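Local coordinates for protein ketosynthase (Streptomyces sp. MSC090213JE08, PDB 6KXD) that probably serves as the chain-length-factor half of the ketosynthase/chain length factor pair in the highly reducing type II polyketide synthase behind ishigamide, at residues N186-L191 with Y200-A205; A107-E112 with A243-P248. All blocks are in the same frame, centred on the assembly; numbering follows the deposited sequence.

Interaction 1: residues N186-L191 with Y200-A205; sequences NYARRL and YLVGSA
Y187 is the first residue of the 186-191 helix to meet the 200-205 strand, which runs nearly antiparallel to it (163°), the two axes 9.1 Å apart. With CG anti to the backbone N (chi1 178°), the Y187 ring reaches out from the helix until its CE2 lies 3.7 Å from Y200 OH; its own hydroxyl is hydrogen-bonded to T172. A188 follows, pointing toward the strand. Its CB sits over one face of the Y200 ring, offset toward the rim at CG, in a CH-pi contact 3.8 Å from the ring centroid, and also touches V202 CG2 at 3.5 Å. R189 points away from the strand and grips N186 OD1 side-on, its NE and NH2 each 2.8 Å from that oxygen. L191, one turn on from Y187, brings CD2 to 3.3 Å from Y200 OH, while its CD1 lies over the centre of the Y187 ring. Replacing Y200 by an alanine would probably leave a gap beside A188 CB and deprive Y187 CE2 and L191 CD2 of the hydroxyl they pack against. Helix 180-193, packed here on strand 199-206 and touching the partner chain too, belongs to the layered alpha/beta thiolase fold of ketoacyl synthases.

Interaction 2: residues A107-E112 with A243-P248; sequences AVATDE and AAERPP
The loops at A107-E112 and A243-P248 have no regular secondary structure and keep their backbones well apart, the closest pair of CA atoms being those of V108 and R246, 8.3 Å from each other. Side chains bridge the gap. The bend of R246 at chi2 brings its CD to 3.6 Å from A107 O, and a second bend at chi3 (48°) turns the guanidinium so that V108 lies against it. The valine approaches at about a right angle, its CG2 over one face of that flat group and 3.9 Å from R246 NE. The contact buries NE, which has no hydrogen-bonding partner in the model. E245, extended beyond CG, meets A109: its OE1 lies 4.0 Å from A109 CB. A water completes this end, accepting from A109 N at 2.8 Å and donating to E245 OE1 at 3.2 Å, so the carboxylate is tied to the opposite backbone through solvent. K199 adds weak links to both E245 OE1 and A109 O. The contact lies at the surface: V108 packs on L99 of helix 86-99, R246 on T23 of strand 20-29, and the loops connect to strands 114-119, 229-240 and 250-259.

Overall arrangement
From the N terminus, the chain passes helix 86-99 and enters the 107-112 loop, whose partner comes 130 residues later. Helix 180-193 then turns back into strand 199-206, and interaction 1 closes this short connection after only eight intervening residues. Strand 229-240 follows, pairing antiparallel with 199-206, and the 243-248 loop beyond it closes interaction 2. Interaction 1 is therefore nested inside the long loop of interaction 2. Their centres lie about 15 Å apart and their nearest atoms about 5 Å, so the two contacts do not touch. Strand 199-206 pairs with both 114-119 and 229-240, so interaction 2 joins surface loops from its two neighbours, whereas interaction 1 fixes a helix against it.

Interaction 1: residues N186-L191 with Y200-A205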
loop_
_atom_site.group_PDB
_atom_site.type_symbol
_atom_site.label_atom_id
_atom_site.label_comp_id
_atom_site.label_asym_id
_atom_site.label_seq_id
_atom_site.Cartn_x
_atom_site.Cartn_y
_atom_site.Cartn_z
ATOM N N ASN B 186 12.507 1.165 0.906
ATOM C CA ASN B 186 12.990 -0.118 0.473
ATOM C C ASN B 186 12.300 -0.540 -0.830
ATOM O O ASN B 186 12.895 -1.139 -1.757
ATOM C CB ASN B 186 12.764 -1.188 1.530
ATOM C CG ASN B 186 13.749 -2.315 1.339
ATOM O OD1 ASN B 186 14.930 -2.047 1.108
ATOM N ND2 ASN B 186 13.265 -3.520 1.502
ATOM N N TYR B 187 11.008 -0.208 -0.922
ATOM C CA TYR B 187 10.265 -0.466 -2.101
ATOM C C TYR B 187 10.923 0.242 -3.300
ATOM O O TYR B 187 11.182 -0.374 -4.355
ATOM C CB TYR B 187 8.816 -0.029 -1.838
ATOM C CG TYR B 187 7.894 -0.201 -3.011
ATOM C CD1 TYR B 187 7.191 -1.372 -3.204
ATOM C CD2 TYR B 187 7.733 0.802 -3.931
ATOM C CE1 TYR B 187 6.317 -1.523 -4.258
ATOM C CE2 TYR B 187 6.889 0.649 -5.011
ATOM C CZ TYR B 187 6.200 -0.530 -5.202
ATOM O OH TYR B 187 5.326 -0.689 -6.266
ATOM N N ALA B 188 11.164 1.522 -3.141
ATOM C CA ALA B 188 11.813 2.349 -4.210
ATOM C C ALA B 188 13.167 1.735 -4.584
ATOM O O ALA B 188 13.482 1.579 -5.766
ATOM C CB ALA B 188 11.982 3.730 -3.716
ATOM N N ARG B 189 13.951 1.406 -3.567
ATOM C CA ARG B 189 15.256 0.847 -3.736
ATOM C C ARG B 189 15.148 -0.400 -4.605
ATOM O O ARG B 189 15.909 -0.563 -5.544
ATOM C CB ARG B 189 15.909 0.527 -2.384
ATOM C CG ARG B 189 17.222 -0.220 -2.537
ATOM C CD ARG B 189 17.825 -0.485 -1.174
ATOM N NE ARG B 189 17.167 -1.615 -0.515
ATOM C CZ ARG B 189 17.346 -2.887 -0.845
ATOM N NH1 ARG B 189 18.298 -3.213 -1.705
ATOM N NH2 ARG B 189 16.572 -3.831 -0.325
ATOM N N ARG B 190 14.212 -1.292 -4.274
ATOM C CA ARG B 190 14.060 -2.526 -5.014
ATOM C C ARG B 190 13.595 -2.282 -6.447
ATOM O O ARG B 190 14.185 -2.786 -7.378
ATOM C CB ARG B 190 13.064 -3.432 -4.318
ATOM C CG ARG B 190 13.639 -4.007 -3.050
ATOM C CD ARG B 190 13.394 -5.464 -3.012
ATOM N NE ARG B 190 14.097 -6.006 -1.870
ATOM C CZ ARG B 190 13.542 -6.360 -0.723
ATOM N NH1 ARG B 190 12.228 -6.260 -0.526
ATOM N NH2 ARG B 190 14.348 -6.814 0.227
ATOM N N LEU B 191 12.555 -1.464 -6.630
ATOM C CA LEU B 191 12.056 -1.186 -7.984
ATOM C C LEU B 191 13.121 -0.508 -8.843
ATOM O O LEU B 191 13.211 -0.825 -10.046
ATOM C CB LEU B 191 10.758 -0.376 -7.950
ATOM C CG LEU B 191 9.525 -1.281 -7.985
ATOM C CD1 LEU B 191 9.397 -2.127 -6.714
ATOM C CD2 LEU B 191 8.252 -0.483 -8.221
ATOM N N TYR B 200 13.121 8.346 -7.901
ATOM C CA TYR B 200 11.971 8.099 -7.061
ATOM C C TYR B 200 11.775 9.252 -6.119
ATOM O O TYR B 200 12.735 9.759 -5.538
ATOM C CB TYR B 200 12.117 6.845 -6.199
ATOM C CG TYR B 200 11.133 5.773 -6.539
ATOM C CD1 TYR B 200 9.798 5.830 -6.106
ATOM C CD2 TYR B 200 11.522 4.707 -7.313
ATOM C CE1 TYR B 200 8.901 4.829 -6.449
ATOM C CE2 TYR B 200 10.641 3.696 -7.653
ATOM C CZ TYR B 200 9.330 3.752 -7.208
ATOM O OH TYR B 200 8.524 2.738 -7.614
ATOM N N LEU B 201 10.511 9.655 -5.985
ATOM C CA LEU B 201 10.030 10.489 -4.916
ATOM C C LEU B 201 9.538 9.530 -3.851
ATOM O O LEU B 201 8.692 8.728 -4.147
ATOM C CB LEU B 201 8.835 11.318 -5.351
ATOM C CG LEU B 201 9.045 12.631 -6.066
ATOM C CD1 LEU B 201 9.230 12.376 -7.525
ATOM C CD2 LEU B 201 7.828 13.529 -5.841
ATOM N N VAL B 202 10.164 9.555 -2.682
ATOM C CA VAL B 202 9.903 8.549 -1.666
ATOM C C VAL B 202 9.588 9.331 -0.414
ATOM O O VAL B 202 10.371 10.234 -0.017
ATOM C CB VAL B 202 11.126 7.683 -1.337
ATOM C CG1 VAL B 202 10.804 6.625 -0.269
ATOM C CG2 VAL B 202 11.708 7.041 -2.566
ATOM N N GLY B 203 8.561 8.907 0.318
ATOM C CA GLY B 203 8.423 9.567 1.582
ATOM C C GLY B 203 7.211 9.069 2.289
ATOM O O GLY B 203 6.711 7.993 1.934
ATOM N N SER B 204 6.771 9.836 3.274
ATOM C CA SER B 204 5.629 9.366 4.004
ATOM C C SER B 204 4.944 10.568 4.611
ATOM O O SER B 204 5.562 11.651 4.716
ATOM C CB SER B 204 6.101 8.305 4.975
ATOM O OG SER B 204 6.973 8.844 5.963
ATOM N N ALA B 205 3.675 10.399 5.057
ATOM C CA ALA B 205 2.893 11.556 5.438
ATOM C C ALA B 205 1.814 11.159 6.429
ATOM O O ALA B 205 1.251 10.092 6.282
ATOM C CB ALA B 205 2.263 12.188 4.233
#

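Interaction 2: residues A107-E112 with A243-P248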
loop_
_atom_site.group_PDB
_atom_site.type_symbol
_atom_site.label_atom_id
_atom_site.label_comp_id
_atom_site.label_asym_id
_atom_site.label_seq_id
_atom_site.Cartn_x
_atom_site.Cartn_y
_atom_site.Cartn_z
ATOM N N ALA B 107 13.543 22.130 -10.266
ATOM C CA ALA B 107 14.856 21.777 -9.761
ATOM C C ALA B 107 15.199 20.333 -10.123
ATOM O O ALA B 107 16.376 19.981 -10.216
ATOM C CB ALA B 107 14.942 21.993 -8.281
ATOM N N VAL B 108 14.178 19.483 -10.295
ATOM C CA VAL B 108 14.408 18.094 -10.534
ATOM C C VAL B 108 13.755 17.734 -11.862
ATOM O O VAL B 108 12.599 17.985 -12.052
ATOM C CB VAL B 108 13.818 17.243 -9.385
ATOM C CG1 VAL B 108 13.816 15.775 -9.745
ATOM C CG2 VAL B 108 14.525 17.517 -8.080
ATOM N N ALA B 109 14.533 17.134 -12.747
ATOM C CA ALA B 109 14.038 16.671 -14.019
ATOM C C ALA B 109 13.333 15.351 -13.746
ATOM O O ALA B 109 13.948 14.418 -13.265
ATOM C CB ALA B 109 15.163 16.487 -15.001
ATOM N N THR B 110 12.041 15.319 -14.005
ATOM C CA THR B 110 11.298 14.072 -13.849
ATOM C C THR B 110 10.850 13.602 -15.227
ATOM O O THR B 110 10.774 14.368 -16.174
ATOM C CB THR B 110 10.119 14.264 -12.896
ATOM O OG1 THR B 110 9.310 15.281 -13.468
ATOM C CG2 THR B 110 10.504 14.663 -11.485
ATOM N N ASP B 111 10.598 12.307 -15.330
ATOM C CA ASP B 111 10.030 11.747 -16.537
ATOM C C ASP B 111 9.152 10.558 -16.165
ATOM O O ASP B 111 8.902 10.294 -14.994
ATOM C CB ASP B 111 11.158 11.392 -17.506
ATOM C CG ASP B 111 12.206 10.434 -16.965
ATOM O OD1 ASP B 111 11.913 9.631 -16.037
ATOM O OD2 ASP B 111 13.341 10.484 -17.487
ATOM N N GLU B 112 8.762 9.784 -17.179
ATOM C CA GLU B 112 7.925 8.656 -17.007
ATOM C C GLU B 112 8.642 7.537 -16.239
ATOM O O GLU B 112 7.994 6.558 -15.923
ATOM C CB GLU B 112 7.404 8.233 -18.392
ATOM C CG GLU B 112 8.436 7.548 -19.281
ATOM C CD GLU B 112 9.464 8.473 -19.925
ATOM O OE1 GLU B 112 9.307 9.742 -19.804
ATOM O OE2 GLU B 112 10.446 7.934 -20.520
ATOM N N ALA B 243 23.974 7.413 -11.867
ATOM C CA ALA B 243 23.239 8.235 -12.788
ATOM C C ALA B 243 22.811 9.551 -12.133
ATOM O O ALA B 243 22.155 10.355 -12.761
ATOM C CB ALA B 243 22.059 7.444 -13.301
ATOM N N ALA B 244 23.192 9.772 -10.873
ATOM C CA ALA B 244 22.633 10.875 -10.105
ATOM C C ALA B 244 22.922 12.195 -10.817
ATOM O O ALA B 244 24.068 12.485 -11.112
ATOM C CB ALA B 244 23.177 10.882 -8.704
ATOM N N GLU B 245 21.851 12.969 -11.035
ATOM C CA GLU B 245 21.839 14.227 -11.770
ATOM C C GLU B 245 22.003 15.405 -10.809
ATOM O O GLU B 245 22.146 16.544 -11.252
ATOM C CB GLU B 245 20.530 14.364 -12.554
ATOM C CG GLU B 245 20.253 13.151 -13.428
ATOM C CD GLU B 245 19.055 13.246 -14.354
ATOM O OE1 GLU B 245 18.115 14.027 -14.056
ATOM O OE2 GLU B 245 19.071 12.524 -15.374
ATOM N N ARG B 246 21.955 15.128 -9.501
ATOM C CA ARG B 246 22.245 16.125 -8.483
ATOM C C ARG B 246 23.164 15.493 -7.445
ATOM O O ARG B 246 23.213 14.275 -7.316
ATOM C CB ARG B 246 20.947 16.688 -7.895
ATOM C CG ARG B 246 20.477 17.954 -8.600
ATOM C CD ARG B 246 18.973 18.086 -8.666
ATOM N NE ARG B 246 18.392 17.835 -7.361
ATOM C CZ ARG B 246 18.255 18.742 -6.403
ATOM N NH1 ARG B 246 18.580 20.004 -6.628
ATOM N NH2 ARG B 246 17.801 18.367 -5.222
ATOM N N PRO B 247 23.973 16.288 -6.711
ATOM C CA PRO B 247 24.947 15.714 -5.792
ATOM C C PRO B 247 24.224 14.896 -4.719
ATOM O O PRO B 247 23.210 15.323 -4.162
ATOM C CB PRO B 247 25.701 16.904 -5.175
ATOM C CG PRO B 247 24.905 18.149 -5.565
ATOM C CD PRO B 247 23.997 17.760 -6.721
ATOM N N PRO B 248 24.714 13.682 -4.428
ATOM C CA PRO B 248 24.156 12.858 -3.357
ATOM C C PRO B 248 24.372 13.478 -1.974
ATOM O O PRO B 248 25.480 13.938 -1.639
ATOM C CB PRO B 248 24.849 11.496 -3.530
ATOM C CG PRO B 248 26.120 11.826 -4.272
ATOM C CD PRO B 248 25.746 12.973 -5.191
HETATM O O HOH W 1 17.061 16.170 -11.871
#